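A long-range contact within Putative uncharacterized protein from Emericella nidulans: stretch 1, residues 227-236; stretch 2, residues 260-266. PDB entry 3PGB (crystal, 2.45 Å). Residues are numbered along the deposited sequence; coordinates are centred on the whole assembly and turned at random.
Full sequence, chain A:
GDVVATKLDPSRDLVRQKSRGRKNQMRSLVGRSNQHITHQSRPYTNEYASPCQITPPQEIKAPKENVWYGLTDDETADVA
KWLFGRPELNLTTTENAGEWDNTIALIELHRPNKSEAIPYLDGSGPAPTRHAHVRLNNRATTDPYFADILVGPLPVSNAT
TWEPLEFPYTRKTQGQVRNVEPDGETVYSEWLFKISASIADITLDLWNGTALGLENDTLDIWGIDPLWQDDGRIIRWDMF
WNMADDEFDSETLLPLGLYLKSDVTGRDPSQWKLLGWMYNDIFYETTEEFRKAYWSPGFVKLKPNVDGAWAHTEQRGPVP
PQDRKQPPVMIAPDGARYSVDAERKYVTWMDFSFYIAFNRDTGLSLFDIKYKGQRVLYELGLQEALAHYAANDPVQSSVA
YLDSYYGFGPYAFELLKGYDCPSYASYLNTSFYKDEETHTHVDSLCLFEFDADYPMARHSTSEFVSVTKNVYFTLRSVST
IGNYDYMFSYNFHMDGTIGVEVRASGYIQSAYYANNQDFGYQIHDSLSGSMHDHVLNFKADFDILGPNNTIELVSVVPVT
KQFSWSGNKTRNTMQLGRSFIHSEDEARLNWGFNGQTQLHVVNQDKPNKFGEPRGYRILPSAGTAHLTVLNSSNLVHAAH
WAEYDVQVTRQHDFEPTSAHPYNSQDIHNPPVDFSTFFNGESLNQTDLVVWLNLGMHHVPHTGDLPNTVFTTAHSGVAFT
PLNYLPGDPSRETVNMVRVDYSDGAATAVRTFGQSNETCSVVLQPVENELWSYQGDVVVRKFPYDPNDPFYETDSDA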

# COMPACT_ATOMS: atom_id res chain seq x y z
N LEU A 227 25.29 -24.19 -3.01
CA LEU A 227 25.81 -25.28 -3.82
C LEU A 227 24.97 -26.53 -3.55
O LEU A 227 24.36 -26.66 -2.49
CB LEU A 227 27.28 -25.55 -3.47
CG LEU A 227 28.27 -24.40 -3.66
CD1 LEU A 227 29.67 -24.84 -3.23
CD2 LEU A 227 28.27 -23.94 -5.10
N TRP A 228 24.91 -27.42 -4.54
CA TRP A 228 24.14 -28.65 -4.41
C TRP A 228 24.79 -29.56 -3.39
O TRP A 228 26.00 -29.77 -3.42
CB TRP A 228 24.03 -29.38 -5.75
CG TRP A 228 22.96 -28.84 -6.67
CD1 TRP A 228 22.30 -27.65 -6.56
CD2 TRP A 228 22.46 -29.46 -7.86
NE1 TRP A 228 21.42 -27.51 -7.59
CE2 TRP A 228 21.50 -28.60 -8.41
CE3 TRP A 228 22.75 -30.67 -8.51
CZ2 TRP A 228 20.80 -28.91 -9.57
CZ3 TRP A 228 22.06 -30.97 -9.67
CH2 TRP A 228 21.09 -30.09 -10.19
N GLN A 229 23.97 -30.10 -2.48
CA GLN A 229 24.45 -30.85 -1.33
C GLN A 229 23.68 -32.17 -1.18
O GLN A 229 23.09 -32.44 -0.14
CB GLN A 229 24.34 -30.00 -0.06
CG GLN A 229 25.24 -28.77 -0.06
CD GLN A 229 24.78 -27.68 0.90
OE1 GLN A 229 24.53 -27.95 2.07
NE2 GLN A 229 24.68 -26.45 0.41
N ASP A 230 23.69 -32.96 -2.24
CA ASP A 230 23.09 -34.29 -2.22
C ASP A 230 24.10 -35.33 -1.75
O ASP A 230 25.14 -35.52 -2.38
CB ASP A 230 22.58 -34.66 -3.62
CG ASP A 230 21.41 -33.80 -4.07
OD1 ASP A 230 20.37 -33.79 -3.37
OD2 ASP A 230 21.53 -33.13 -5.13
N ASP A 231 23.81 -35.97 -0.61
CA ASP A 231 24.47 -37.22 -0.20
C ASP A 231 25.99 -37.14 -0.03
O ASP A 231 26.73 -37.95 -0.60
CB ASP A 231 24.12 -38.33 -1.20
N GLY A 232 26.45 -36.17 0.75
CA GLY A 232 27.89 -36.01 1.02
C GLY A 232 28.66 -35.23 -0.04
O GLY A 232 29.68 -34.61 0.27
N ARG A 233 28.19 -35.26 -1.28
CA ARG A 233 28.85 -34.57 -2.39
C ARG A 233 28.53 -33.08 -2.39
O ARG A 233 27.48 -32.66 -1.89
CB ARG A 233 28.44 -35.21 -3.73
N ILE A 234 29.45 -32.29 -2.93
CA ILE A 234 29.23 -30.85 -3.11
C ILE A 234 29.36 -30.54 -4.59
O ILE A 234 30.45 -30.69 -5.16
CB ILE A 234 30.23 -30.02 -2.29
CG1 ILE A 234 29.85 -30.07 -0.81
CG2 ILE A 234 30.24 -28.58 -2.78
CD1 ILE A 234 31.00 -29.70 0.13
N ILE A 235 28.27 -30.11 -5.21
CA ILE A 235 28.20 -29.96 -6.67
C ILE A 235 27.91 -28.52 -7.09
O ILE A 235 27.10 -27.83 -6.47
CB ILE A 235 27.15 -30.93 -7.29
CG1 ILE A 235 27.69 -32.37 -7.28
CG2 ILE A 235 26.79 -30.53 -8.71
CD1 ILE A 235 26.72 -33.41 -7.85
N ARG A 236 28.57 -28.10 -8.17
CA ARG A 236 28.46 -26.77 -8.73
C ARG A 236 27.77 -26.83 -10.09
O ARG A 236 27.95 -27.78 -10.83
CB ARG A 236 29.86 -26.19 -8.99
CG ARG A 236 30.49 -25.38 -7.87
CD ARG A 236 31.29 -24.24 -8.48
NE ARG A 236 31.84 -23.35 -7.46
CZ ARG A 236 32.04 -22.04 -7.62
NH1 ARG A 236 31.73 -21.42 -8.76
NH2 ARG A 236 32.54 -21.34 -6.61
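Stretch 2 260-266: LKSDVTG

Stretch 2 runs antiparallel to the end of stretch 1, as the register shows: Arg236 faces Ser262 (CA to CA 5.0 Å), Ile235 faces Asp263 (4.6 Å) and Ile234 faces Thr265 (4.8 Å). Residues 260-263 are extended, ending a strand that begins earlier in the chain. Leu260 contributes little. Lys261, with all four chi angles t, reaches back across stretch 1: its CE lies 3.7 Å from Trp228 CZ3 and 3.9 Å from Ile235 CG2, while its CA makes a CA-H...O contact of 3.3 Å with Arg236 O. Ser262 forms the hydrogen-bonded pair of the ladder, its N donating to Arg236 O (2.9 Å, 164°) and its O accepting from Arg236 N (2.8 Å, 173°); the near-linear angles mark a regular bridge. Asp263 makes the non-hydrogen-bonded pair, its side chain on the same face as that of Ile235, with Asp263 CA 4.2 Å from Ile235 CG1. At Val264 psi falls to 37° and the strand has ended, yet Val264 N still donates to Ile234 O (2.9 Å, 143°). Thr265 then substitutes a side chain for backbone: Thr265 OG1 accepts from Ile234 N (3.0 Å, 166°) and donates to Asp263 OD1 (2.5 Å). Gly266, at phi 83°, leaves the contact.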

# COMPACT_ATOMS: atom_id res chain seq x y z
N LEU A 260 27.99 -25.56 -16.86
CA LEU A 260 29.06 -26.49 -16.53
C LEU A 260 28.81 -27.09 -15.16
O LEU A 260 28.84 -26.37 -14.16
CB LEU A 260 30.40 -25.74 -16.53
CG LEU A 260 31.63 -26.48 -15.97
CD1 LEU A 260 31.92 -27.73 -16.80
CD2 LEU A 260 32.84 -25.55 -15.94
N LYS A 261 28.57 -28.40 -15.11
CA LYS A 261 28.35 -29.10 -13.85
C LYS A 261 29.66 -29.69 -13.34
O LYS A 261 30.42 -30.30 -14.10
CB LYS A 261 27.30 -30.20 -14.03
CG LYS A 261 26.66 -30.69 -12.73
CD LYS A 261 25.70 -31.85 -12.98
CE LYS A 261 24.93 -32.24 -11.72
NZ LYS A 261 23.96 -33.36 -11.98
N SER A 262 29.94 -29.49 -12.06
CA SER A 262 31.19 -29.93 -11.45
C SER A 262 30.96 -30.58 -10.09
O SER A 262 30.23 -30.04 -9.26
CB SER A 262 32.15 -28.75 -11.27
OG SER A 262 32.42 -28.08 -12.50
N ASP A 263 31.58 -31.74 -9.86
CA ASP A 263 31.65 -32.31 -8.52
C ASP A 263 32.93 -31.77 -7.88
O ASP A 263 34.03 -32.18 -8.27
CB ASP A 263 31.65 -33.85 -8.55
CG ASP A 263 31.61 -34.47 -7.15
OD1 ASP A 263 32.37 -34.03 -6.26
OD2 ASP A 263 30.83 -35.41 -6.94
N VAL A 264 32.77 -30.86 -6.93
CA VAL A 264 33.91 -30.24 -6.24
C VAL A 264 34.00 -30.71 -4.78
O VAL A 264 34.36 -29.94 -3.89
CB VAL A 264 33.83 -28.70 -6.32
CG1 VAL A 264 35.04 -28.06 -5.67
CG2 VAL A 264 33.74 -28.24 -7.78
N THR A 265 33.70 -31.98 -4.54
CA THR A 265 33.76 -32.55 -3.20
C THR A 265 35.22 -32.69 -2.77
O THR A 265 36.06 -33.19 -3.52
CB THR A 265 33.07 -33.93 -3.12
OG1 THR A 265 31.83 -33.89 -3.82
CG2 THR A 265 32.83 -34.33 -1.67
N GLY A 266 35.51 -32.22 -1.55
CA GLY A 266 36.87 -32.23 -1.03
C GLY A 266 37.67 -31.04 -1.51
O GLY A 266 37.19 -30.25 -2.33